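Local coordinates for protein putative carbohydrate-active enzyme (Uncultured organism, PDB 5WH8) that probably hydrolyses O-glycosidic bonds in cellulose, this chain being the family 5 glycoside hydrolase (cellulase) part, a TIM barrel, of a longer multi-modular protein, at residues A[155-158]-A[159-163]; A[183-187]-A[188-192]; A[115-118]-A[119-122]; A[123-126]-A[127-131]. One frame throughout, in Å; residues are numbered along the deposited sequence.

Contact 1. Residues A[155-158]-A[159-163]; sequences VKWA and DVKEY. With EDO (1,2-ethanediol), chain H.
With CG beside its own backbone N (chi1 -55°), Asp-159 swings its carboxylate back over the start of the helix, where OD2 accepts the backbone N-H of Lys-156 at 3.0 Å. The bond is fairly straight (160°) and uses the anti lone pair of OD2. Trp-157 is turned the other way: CG lies opposite its backbone N (chi1 171°), which lays the indole beside the next turn. There Lys-161 CB stands over one face, 4.3 Å from the centroid of the six-membered ring, a CH-pi contact, and Val-160 CG1 meets Trp-157 CZ3 obliquely at 3.6 Å. Lys-156 is the N-cap of helix 157-172, the helix between barrel strands 142-145 and 180-182. Asp-159, three residues on, makes the N3-to-N-cap bond of a capping box, whose other half Lys-156 cannot supply; its short carboxylate suits the place, since it reaches back to that N-H. A 1,2-ethanediol, probably from the crystallisation liquor, grips the same carboxylate through O1 to Asp-159 OD2 (2.8 Å) and O2 to Asp-159 OD1 (2.7 Å). The polar ends on the other flank point elsewhere: Trp-157 NE1 bonds to Asp-197 O, and Lys-161 NZ forms a salt bridge with Glu-165.

Contact 2. Residues A[183-187]-A[188-192]; sequences GTPTW and SQDVD
A left-handed helical turn follows barrel strand 180-182: Thr-186, Trp-187 and Ser-188 all have positive phi and psi, so the chain coils the uncommon way before an inverse gamma turn centred on Asp-190 leads into helix 191-194. Thr-184 and Ser-188 close the left-handed turn. Ser-188 OG accepts the backbone N-H of Thr-184 at 3.1 Å in a nearly straight bond (170°), while Ser-188 N returns a weak bond to Thr-184 O. A small hydroxyl suits this buried spot because it can also bond to Asn-148 O, in the loop after the preceding barrel strand. Pro-185, whose own N has no hydrogen to give, supplies a carbonyl that serves two donors: Gln-189 N and Asp-190 N each reach Pro-185 O at 3.0 Å, from opposite faces of its plane. Thr-184 is also tied to the next barrel strand, through OG1 to Thr-207 O, and Val-191 CG1 packs against its methyl CG2.

Thr-186 has its hydroxyl beside its backbone N (chi1 -48°), which turns OG1 to the carboxylate of Asp-190. Thr-186 OG1 donates to Asp-190 OD2 at 2.7 Å, coming from above the carboxylate plane, 41° out of it. The other oxygen, Asp-190 OD1, forms a salt bridge with Lys-222, so the two ends of the carboxylate are held by different parts of the fold. A water donates to Trp-187 O at 2.8 Å and accepts from Gln-189 NE2 at 3.1 Å.

Contact 3. Residues A[115-118]-A[119-122]; sequences SGDP and NYTL
Asp-117 lies over one face of the Tyr-120 ring, its CB 4.0 Å from the ring centroid in a CH-pi contact and its carboxylate stacked on the ring with the planes 26° apart. A water ties the far ends together, donating to Asp-117 OD2 at 2.7 Å and lying 2.8 Å from Tyr-120 OH. The other oxygen, Asp-117 OD1, faces Asn-119 and takes two of its hydrogens: the backbone N at 3.0 Å, which makes an Asx turn, and ND2 at 2.9 Å on the syn lone pair. Asp-117 can do both because its CG stands opposite its backbone N (chi1 -172°), reaching forward along the chain. Asp-117 O accepts Tyr-120 N, starting the 3-10 turn that leads into helix 122-135. Pro-118, which needs no N-H partner, opens that turn, and its carbonyl oxygen accepts twice from Thr-121: N from above the carbonyl plane, and OG1 in the plane at 2.8 Å. The same OG1 accepts a hydrogen bond from Trp-108 NE1 of barrel strand 103-109. With two N-H groups on one oxygen and a water on the other, the carboxylate of Asp-117 is fixed in rotation and probably stabilised as an anion, though buried against a ring.

Contact 4. Residues A[123-126]-A[127-131]; sequences DDAI and PFWDY
Pro-127 stands where a helix would normally offer an N-H to Asp-123 O; its ring CG lies 3.4 Å from that oxygen instead. Proline has no hydrogen on N, so the helix 122-135 is kinked here, and the pyrrolidine ring of Pro-127 presses on the residue before: Ile-126 CB and Pro-127 CD are 3.2 Å apart, tighter than usual contact. Beyond this break the i to i+4 helical bonds resume. Asp-124 O accepts Phe-128 N at 3.0 Å, Ala-125 O accepts Trp-129 N at 2.9 Å, and Ile-126 O accepts Asp-130 N at 2.9 Å. Trp-129 CD1 also lies 3.3 Å from Ala-125 O, and the small methyl of Ala-125 leaves room for the large ring. The acidic side chains find partners off the helix: Asp-124 OD1 forms a salt bridge with Lys-83, and Asp-130 OD1 is held by Lys-173, with a further bond from Asn-174.

Phe-128 and Trp-129 turn toward the barrel together, Phe-128 presenting its edge so that its CE2 stands 3.6 Å above the centre of the Trp-129 ring. Both also pack on Trp-108 and Ile-106 of barrel strand 103-109. Phe-128 leans on helix 83-100 through Asn-87 and Ile-90, while on the other flank Ile-126 and Trp-129 meet Val-170 and Val-167 of helix 157-172, wedging helix 122-135 between its two neighbours around the barrel.

Along the chain, contact 3 leads straight into contact 4: the turn 115-122 starts helix 122-135, and their centres lie 12 Å apart. Asp-159 O of contact 1 probably accepts a hydrogen bond from Asn-119 ND2 of contact 3 at 3.0 Å, and Tyr-163 OH comes to 3.7 Å from Ala-125 CB of contact 4. Trp-157 N lies 3.4 Å from Pro-185 CG, so that contacts 1 and 2 pack directly, centres 10 Å apart. Contacts 2 and 4 do not touch, with about 10 Å between nearest atoms. Contact 1 also holds the bound ethanediol. Contacts 1 to 3 lie in or next to loops that follow barrel strands, the side where TIM barrel enzymes generally carry their active site.

Contact 1. Residues A[155-158]-A[159-163]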
loop_
_atom_site.group_PDB
_atom_site.type_symbol
_atom_site.label_atom_id
_atom_site.label_comp_id
_atom_site.label_asym_id
_atom_site.label_seq_id
_atom_site.Cartn_x
_atom_site.Cartn_y
_atom_site.Cartn_z
ATOM N N VAL A 155 3.873 -6.540 -21.157
ATOM C CA VAL A 155 4.486 -6.629 -19.834
ATOM C C VAL A 155 4.059 -7.914 -19.136
ATOM O O VAL A 155 2.973 -7.988 -18.570
ATOM C CB VAL A 155 4.119 -5.400 -18.979
ATOM C CG1 VAL A 155 4.771 -5.474 -17.612
ATOM C CG2 VAL A 155 4.591 -4.134 -19.700
ATOM N N LYS A 156 4.930 -8.924 -19.213
ATOM C CA LYS A 156 4.668 -10.240 -18.643
ATOM C C LYS A 156 5.348 -10.392 -17.293
ATOM O O LYS A 156 6.173 -9.559 -16.896
ATOM C CB LYS A 156 5.160 -11.349 -19.582
ATOM C CG LYS A 156 4.674 -11.260 -21.015
ATOM C CD LYS A 156 3.170 -11.375 -21.077
ATOM C CE LYS A 156 2.661 -11.536 -22.502
ATOM N NZ LYS A 156 1.194 -11.279 -22.581
ATOM N N TRP A 157 5.017 -11.463 -16.580
ATOM C CA TRP A 157 5.666 -11.709 -15.298
ATOM C C TRP A 157 7.208 -11.777 -15.463
ATOM O O TRP A 157 7.939 -11.222 -14.646
ATOM C CB TRP A 157 5.119 -12.987 -14.612
ATOM C CG TRP A 157 5.920 -13.344 -13.419
ATOM C CD1 TRP A 157 6.628 -14.494 -13.227
ATOM C CD2 TRP A 157 6.157 -12.529 -12.249
ATOM N NE1 TRP A 157 7.285 -14.447 -12.024
ATOM C CE2 TRP A 157 7.008 -13.255 -11.400
ATOM C CE3 TRP A 157 5.724 -11.260 -11.848
ATOM C CZ2 TRP A 157 7.457 -12.752 -10.169
ATOM C CZ3 TRP A 157 6.156 -10.759 -10.622
ATOM C CH2 TRP A 157 7.031 -11.499 -9.803
ATOM N N ALA A 158 7.710 -12.387 -16.533
ATOM C CA ALA A 158 9.155 -12.397 -16.779
ATOM C C ALA A 158 9.776 -11.001 -16.733
ATOM O O ALA A 158 10.855 -10.822 -16.172
ATOM C CB ALA A 158 9.462 -13.052 -18.127
ATOM N N ASP A 159 9.087 -10.009 -17.293
ATOM C CA ASP A 159 9.578 -8.640 -17.303
ATOM C C ASP A 159 9.516 -7.993 -15.914
ATOM O O ASP A 159 10.451 -7.284 -15.493
ATOM C CB ASP A 159 8.785 -7.818 -18.303
ATOM C CG ASP A 159 8.804 -8.433 -19.683
ATOM O OD1 ASP A 159 9.907 -8.492 -20.273
ATOM O OD2 ASP A 159 7.747 -8.909 -20.141
ATOM N N VAL A 160 8.429 -8.227 -15.189
ATOM C CA VAL A 160 8.351 -7.710 -13.827
ATOM C C VAL A 160 9.399 -8.374 -12.918
ATOM O O VAL A 160 9.993 -7.723 -12.056
ATOM C CB VAL A 160 6.920 -7.911 -13.226
ATOM C CG1 VAL A 160 6.827 -7.371 -11.797
ATOM C CG2 VAL A 160 5.878 -7.240 -14.113
ATOM N N LYS A 161 9.619 -9.675 -13.100
ATOM C CA LYS A 161 10.621 -10.401 -12.310
ATOM C C LYS A 161 12.028 -9.835 -12.565
ATOM O O LYS A 161 12.820 -9.701 -11.630
ATOM C CB LYS A 161 10.551 -11.912 -12.622
ATOM C CG LYS A 161 11.405 -12.805 -11.756
ATOM C CD LYS A 161 11.032 -14.264 -11.977
ATOM C CE LYS A 161 11.757 -15.205 -11.037
ATOM N NZ LYS A 161 13.115 -15.504 -11.514
ATOM N N GLU A 162 12.332 -9.464 -13.808
ATOM C CA GLU A 162 13.627 -8.865 -14.103
ATOM C C GLU A 162 13.779 -7.486 -13.452
ATOM O O GLU A 162 14.845 -7.155 -12.948
ATOM C CB GLU A 162 13.850 -8.785 -15.619
ATOM C CG GLU A 162 14.111 -10.191 -16.185
ATOM C CD GLU A 162 14.418 -10.234 -17.673
ATOM O OE1 GLU A 162 13.830 -9.458 -18.453
ATOM O OE2 GLU A 162 15.256 -11.077 -18.062
ATOM N N TYR A 163 12.707 -6.697 -13.437
ATOM C CA TYR A 163 12.707 -5.432 -12.701
ATOM C C TYR A 163 12.999 -5.666 -11.225
ATOM O O TYR A 163 13.845 -4.995 -10.638
ATOM C CB TYR A 163 11.357 -4.704 -12.866
ATOM C CG TYR A 163 11.172 -3.503 -11.938
ATOM C CD1 TYR A 163 11.735 -2.281 -12.246
ATOM C CD2 TYR A 163 10.466 -3.616 -10.740
ATOM C CE1 TYR A 163 11.580 -1.189 -11.415
ATOM C CE2 TYR A 163 10.313 -2.526 -9.890
ATOM C CZ TYR A 163 10.879 -1.322 -10.232
ATOM O OH TYR A 163 10.765 -0.216 -9.416
HETATM C C1 EDO H . 9.274 -11.587 -22.535
HETATM O O1 EDO H . 8.238 -11.282 -21.594
HETATM C C2 EDO H . 9.509 -10.436 -23.506
HETATM O O2 EDO H . 9.720 -9.195 -22.828
#

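Contact 2. Residues A[183-187]-A[188-192]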
loop_
_atom_site.group_PDB
_atom_site.type_symbol
_atom_site.label_atom_id
_atom_site.label_comp_id
_atom_site.label_asym_id
_atom_site.label_seq_id
_atom_site.Cartn_x
_atom_site.Cartn_y
_atom_site.Cartn_z
ATOM N N GLY A 183 4.592 -5.869 -7.408
ATOM C CA GLY A 183 3.458 -5.804 -8.308
ATOM C C GLY A 183 3.443 -6.956 -9.294
ATOM O O GLY A 183 4.461 -7.639 -9.477
ATOM N N THR A 184 2.279 -7.181 -9.902
ATOM C CA THR A 184 2.105 -8.293 -10.836
ATOM C C THR A 184 1.444 -7.786 -12.121
ATOM O O THR A 184 0.940 -6.652 -12.163
ATOM C CB THR A 184 1.297 -9.442 -10.184
ATOM O OG1 THR A 184 0.052 -8.960 -9.666
ATOM C CG2 THR A 184 2.123 -10.085 -9.037
ATOM N N PRO A 185 1.527 -8.572 -13.211
ATOM C CA PRO A 185 0.987 -8.080 -14.493
ATOM C C PRO A 185 -0.529 -7.833 -14.510
ATOM O O PRO A 185 -1.277 -8.258 -13.623
ATOM C CB PRO A 185 1.361 -9.202 -15.481
ATOM C CG PRO A 185 2.532 -9.886 -14.858
ATOM C CD PRO A 185 2.269 -9.841 -13.365
ATOM N N THR A 186 -0.953 -7.122 -15.554
ATOM C CA THR A 186 -2.346 -6.741 -15.784
ATOM C C THR A 186 -2.911 -5.962 -14.565
ATOM O O THR A 186 -3.933 -6.301 -13.960
ATOM C CB THR A 186 -3.210 -7.970 -16.142
ATOM O OG1 THR A 186 -2.555 -8.746 -17.164
ATOM C CG2 THR A 186 -4.564 -7.525 -16.666
ATOM N N TRP A 187 -2.210 -4.880 -14.234
ATOM C CA TRP A 187 -2.588 -3.978 -13.147
ATOM C C TRP A 187 -2.686 -4.724 -11.820
ATOM O O TRP A 187 -3.640 -4.554 -11.043
ATOM C CB TRP A 187 -3.907 -3.245 -13.446
ATOM C CG TRP A 187 -3.856 -2.329 -14.660
ATOM C CD1 TRP A 187 -3.389 -1.036 -14.705
ATOM C CD2 TRP A 187 -4.256 -2.650 -15.995
ATOM N NE1 TRP A 187 -3.499 -0.535 -15.984
ATOM C CE2 TRP A 187 -4.035 -1.500 -16.790
ATOM C CE3 TRP A 187 -4.816 -3.783 -16.589
ATOM C CZ2 TRP A 187 -4.323 -1.467 -18.147
ATOM C CZ3 TRP A 187 -5.102 -3.739 -17.946
ATOM C CH2 TRP A 187 -4.866 -2.580 -18.702
ATOM N N SER A 188 -1.642 -5.516 -11.563
ATOM C CA SER A 188 -1.516 -6.347 -10.351
ATOM C C SER A 188 -2.738 -7.253 -10.164
ATOM O O SER A 188 -3.310 -7.371 -9.059
ATOM C CB SER A 188 -1.234 -5.481 -9.109
ATOM O OG SER A 188 0.102 -5.029 -9.172
ATOM N N GLN A 189 -3.076 -7.959 -11.248
ATOM C CA GLN A 189 -4.057 -9.047 -11.207
ATOM C C GLN A 189 -3.415 -10.425 -11.291
ATOM O O GLN A 189 -3.929 -11.371 -10.698
ATOM C CB GLN A 189 -5.082 -8.896 -12.337
ATOM C CG GLN A 189 -5.985 -7.667 -12.152
ATOM C CD GLN A 189 -6.827 -7.338 -13.372
ATOM O OE1 GLN A 189 -7.100 -8.201 -14.209
ATOM N NE2 GLN A 189 -7.197 -6.078 -13.501
ATOM N N ASP A 190 -2.312 -10.540 -12.025
ATOM C CA ASP A 190 -1.807 -11.867 -12.441
ATOM C C ASP A 190 -0.870 -12.509 -11.388
ATOM O O ASP A 190 0.247 -12.961 -11.680
ATOM C CB ASP A 190 -1.114 -11.762 -13.810
ATOM C CG ASP A 190 -2.088 -11.436 -14.950
ATOM O OD1 ASP A 190 -3.327 -11.562 -14.788
ATOM O OD2 ASP A 190 -1.614 -11.013 -16.025
ATOM N N VAL A 191 -1.356 -12.569 -10.161
ATOM C CA VAL A 191 -0.628 -13.211 -9.089
ATOM C C VAL A 191 -0.472 -14.709 -9.373
ATOM O O VAL A 191 0.517 -15.301 -8.945
ATOM C CB VAL A 191 -1.330 -12.960 -7.709
ATOM C CG1 VAL A 191 -1.187 -11.488 -7.327
ATOM C CG2 VAL A 191 -2.806 -13.350 -7.734
ATOM N N ASP A 192 -1.439 -15.300 -10.081
ATOM C CA ASP A 192 -1.356 -16.717 -10.433
ATOM C C ASP A 192 -0.225 -16.999 -11.407
ATOM O O ASP A 192 0.340 -18.099 -11.393
ATOM C CB ASP A 192 -2.680 -17.220 -11.009
ATOM C CG ASP A 192 -3.181 -16.410 -12.190
ATOM O OD1 ASP A 192 -3.161 -15.164 -12.148
ATOM O OD2 ASP A 192 -3.641 -17.030 -13.178
HETATM O O HOH W 1 -6.448 -4.583 -10.914
#

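Contact 3. Residues A[115-118]-A[119-122]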
loop_
_atom_site.group_PDB
_atom_site.type_symbol
_atom_site.label_atom_id
_atom_site.label_comp_id
_atom_site.label_asym_id
_atom_site.label_seq_id
_atom_site.Cartn_x
_atom_site.Cartn_y
_atom_site.Cartn_z
ATOM N N SER A 115 5.327 3.971 -18.003
ATOM C CA SER A 115 5.821 3.398 -16.754
ATOM C C SER A 115 5.163 2.051 -16.438
ATOM O O SER A 115 5.596 1.364 -15.511
ATOM C CB SER A 115 5.635 4.378 -15.572
ATOM O OG SER A 115 4.273 4.571 -15.211
ATOM N N GLY A 116 4.164 1.664 -17.229
ATOM C CA GLY A 116 3.486 0.374 -17.097
ATOM C C GLY A 116 4.466 -0.789 -17.160
ATOM O O GLY A 116 4.249 -1.843 -16.574
ATOM N N ASP A 117 5.552 -0.618 -17.906
ATOM C CA ASP A 117 6.682 -1.531 -17.771
ATOM C C ASP A 117 7.632 -0.914 -16.759
ATOM O O ASP A 117 8.289 0.071 -17.063
ATOM C CB ASP A 117 7.397 -1.754 -19.103
ATOM C CG ASP A 117 8.459 -2.846 -19.025
ATOM O OD1 ASP A 117 9.053 -3.067 -17.938
ATOM O OD2 ASP A 117 8.675 -3.510 -20.070
ATOM N N PRO A 118 7.694 -1.466 -15.542
ATOM C CA PRO A 118 8.476 -0.750 -14.522
ATOM C C PRO A 118 9.972 -0.656 -14.869
ATOM O O PRO A 118 10.668 0.218 -14.356
ATOM C CB PRO A 118 8.239 -1.583 -13.246
ATOM C CG PRO A 118 7.885 -2.965 -13.751
ATOM C CD PRO A 118 7.092 -2.711 -15.022
ATOM N N ASN A 119 10.472 -1.558 -15.708
ATOM C CA ASN A 119 11.852 -1.451 -16.163
ATOM C C ASN A 119 12.163 -0.096 -16.781
ATOM O O ASN A 119 13.308 0.379 -16.706
ATOM C CB ASN A 119 12.173 -2.561 -17.161
ATOM C CG ASN A 119 12.186 -3.911 -16.513
ATOM O OD1 ASN A 119 13.105 -4.235 -15.762
ATOM N ND2 ASN A 119 11.164 -4.716 -16.793
ATOM N N TYR A 120 11.151 0.546 -17.363
ATOM C CA TYR A 120 11.376 1.810 -18.044
ATOM C C TYR A 120 11.473 2.978 -17.066
ATOM O O TYR A 120 11.619 4.131 -17.502
ATOM C CB TYR A 120 10.271 2.056 -19.075
ATOM C CG TYR A 120 10.245 1.043 -20.199
ATOM C CD1 TYR A 120 11.315 0.160 -20.422
ATOM C CD2 TYR A 120 9.150 0.959 -21.044
ATOM C CE1 TYR A 120 11.270 -0.770 -21.457
ATOM C CE2 TYR A 120 9.112 0.037 -22.081
ATOM C CZ TYR A 120 10.163 -0.820 -22.274
ATOM O OH TYR A 120 10.109 -1.744 -23.313
ATOM N N THR A 121 11.400 2.685 -15.759
ATOM C CA THR A 121 11.636 3.695 -14.728
ATOM C C THR A 121 12.940 3.475 -13.944
ATOM O O THR A 121 13.206 4.222 -12.995
ATOM C CB THR A 121 10.481 3.748 -13.692
ATOM O OG1 THR A 121 10.544 2.597 -12.831
ATOM C CG2 THR A 121 9.135 3.816 -14.386
ATOM N N LEU A 122 13.770 2.513 -14.360
ATOM C CA LEU A 122 14.924 2.101 -13.554
ATOM C C LEU A 122 15.990 3.178 -13.362
ATOM O O LEU A 122 16.677 3.171 -12.328
ATOM C CB LEU A 122 15.586 0.847 -14.158
ATOM C CG LEU A 122 14.918 -0.469 -13.772
ATOM C CD1 LEU A 122 15.398 -1.617 -14.644
ATOM C CD2 LEU A 122 15.175 -0.784 -12.318
HETATM O O HOH W 2 7.856 -3.304 -22.681
#

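Contact 4. Residues A[123-126]-A[127-131]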
loop_
_atom_site.group_PDB
_atom_site.type_symbol
_atom_site.label_atom_id
_atom_site.label_comp_id
_atom_site.label_asym_id
_atom_site.label_seq_id
_atom_site.Cartn_x
_atom_site.Cartn_y
_atom_site.Cartn_z
ATOM N N ASP A 123 16.150 4.083 -14.329
ATOM C CA ASP A 123 17.142 5.153 -14.176
ATOM C C ASP A 123 16.866 5.990 -12.928
ATOM O O ASP A 123 17.799 6.550 -12.351
ATOM C CB ASP A 123 17.178 6.071 -15.399
ATOM C CG ASP A 123 17.775 5.407 -16.624
ATOM O OD1 ASP A 123 18.558 4.445 -16.473
ATOM O OD2 ASP A 123 17.477 5.878 -17.740
ATOM N N ASP A 124 15.591 6.103 -12.531
ATOM C CA ASP A 124 15.218 6.784 -11.287
ATOM C C ASP A 124 14.889 5.825 -10.142
ATOM O O ASP A 124 15.117 6.156 -8.974
ATOM C CB ASP A 124 14.025 7.709 -11.536
ATOM C CG ASP A 124 14.399 8.884 -12.377
ATOM O OD1 ASP A 124 15.400 9.553 -12.024
ATOM O OD2 ASP A 124 13.753 9.079 -13.413
ATOM N N ALA A 125 14.369 4.644 -10.463
ATOM C CA ALA A 125 13.955 3.697 -9.424
ATOM C C ALA A 125 15.138 3.147 -8.615
ATOM O O ALA A 125 15.044 2.934 -7.411
ATOM C CB ALA A 125 13.176 2.549 -10.039
ATOM N N ILE A 126 16.261 2.902 -9.288
ATOM C CA ILE A 126 17.437 2.395 -8.584
ATOM C C ILE A 126 17.974 3.420 -7.552
ATOM O O ILE A 126 18.127 3.070 -6.389
ATOM C CB ILE A 126 18.540 1.985 -9.604
ATOM C CG1 ILE A 126 18.123 0.727 -10.380
ATOM C CG2 ILE A 126 19.871 1.746 -8.931
ATOM C CD1 ILE A 126 17.969 -0.495 -9.573
ATOM N N PRO A 127 18.241 4.681 -7.960
ATOM C CA PRO A 127 18.682 5.632 -6.919
ATOM C C PRO A 127 17.623 5.947 -5.859
ATOM O O PRO A 127 17.981 6.155 -4.694
ATOM C CB PRO A 127 19.049 6.894 -7.704
ATOM C CG PRO A 127 18.656 6.651 -9.113
ATOM C CD PRO A 127 18.437 5.200 -9.317
ATOM N N PHE A 128 16.349 5.937 -6.247
ATOM C CA PHE A 128 15.258 6.111 -5.280
ATOM C C PHE A 128 15.303 5.028 -4.220
ATOM O O PHE A 128 15.268 5.328 -3.023
ATOM C CB PHE A 128 13.908 6.089 -5.985
ATOM C CG PHE A 128 12.723 6.173 -5.048
ATOM C CD1 PHE A 128 12.280 7.389 -4.575
ATOM C CD2 PHE A 128 12.054 5.019 -4.655
ATOM C CE1 PHE A 128 11.182 7.461 -3.704
ATOM C CE2 PHE A 128 10.948 5.085 -3.779
ATOM C CZ PHE A 128 10.512 6.304 -3.331
ATOM N N TRP A 129 15.349 3.772 -4.651
ATOM C CA TRP A 129 15.262 2.682 -3.709
ATOM C C TRP A 129 16.560 2.511 -2.928
ATOM O O TRP A 129 16.522 2.101 -1.769
ATOM C CB TRP A 129 14.853 1.390 -4.423
ATOM C CG TRP A 129 13.350 1.361 -4.661
ATOM C CD1 TRP A 129 12.691 1.278 -5.863
ATOM C CD2 TRP A 129 12.326 1.450 -3.650
ATOM N NE1 TRP A 129 11.328 1.291 -5.649
ATOM C CE2 TRP A 129 11.084 1.408 -4.304
ATOM C CE3 TRP A 129 12.350 1.569 -2.257
ATOM C CZ2 TRP A 129 9.851 1.450 -3.595
ATOM C CZ3 TRP A 129 11.151 1.632 -1.559
ATOM C CH2 TRP A 129 9.909 1.585 -2.236
ATOM N N ASP A 130 17.702 2.871 -3.530
ATOM C CA ASP A 130 18.988 2.906 -2.805
ATOM C C ASP A 130 18.883 3.894 -1.642
ATOM O O ASP A 130 19.186 3.553 -0.491
ATOM C CB ASP A 130 20.115 3.310 -3.773
ATOM C CG ASP A 130 21.531 2.985 -3.259
ATOM O OD1 ASP A 130 21.730 2.239 -2.295
ATOM O OD2 ASP A 130 22.487 3.499 -3.873
ATOM N N TYR A 131 18.428 5.103 -1.942
ATOM C CA TYR A 131 18.240 6.113 -0.914
ATOM C C TYR A 131 17.235 5.668 0.157
ATOM O O TYR A 131 17.527 5.741 1.354
ATOM C CB TYR A 131 17.788 7.448 -1.500
ATOM C CG TYR A 131 17.487 8.419 -0.387
ATOM C CD1 TYR A 131 18.519 9.078 0.270
ATOM C CD2 TYR A 131 16.189 8.611 0.075
ATOM C CE1 TYR A 131 18.266 9.934 1.334
ATOM C CE2 TYR A 131 15.926 9.460 1.134
ATOM C CZ TYR A 131 16.972 10.123 1.763
ATOM O OH TYR A 131 16.749 10.981 2.817
#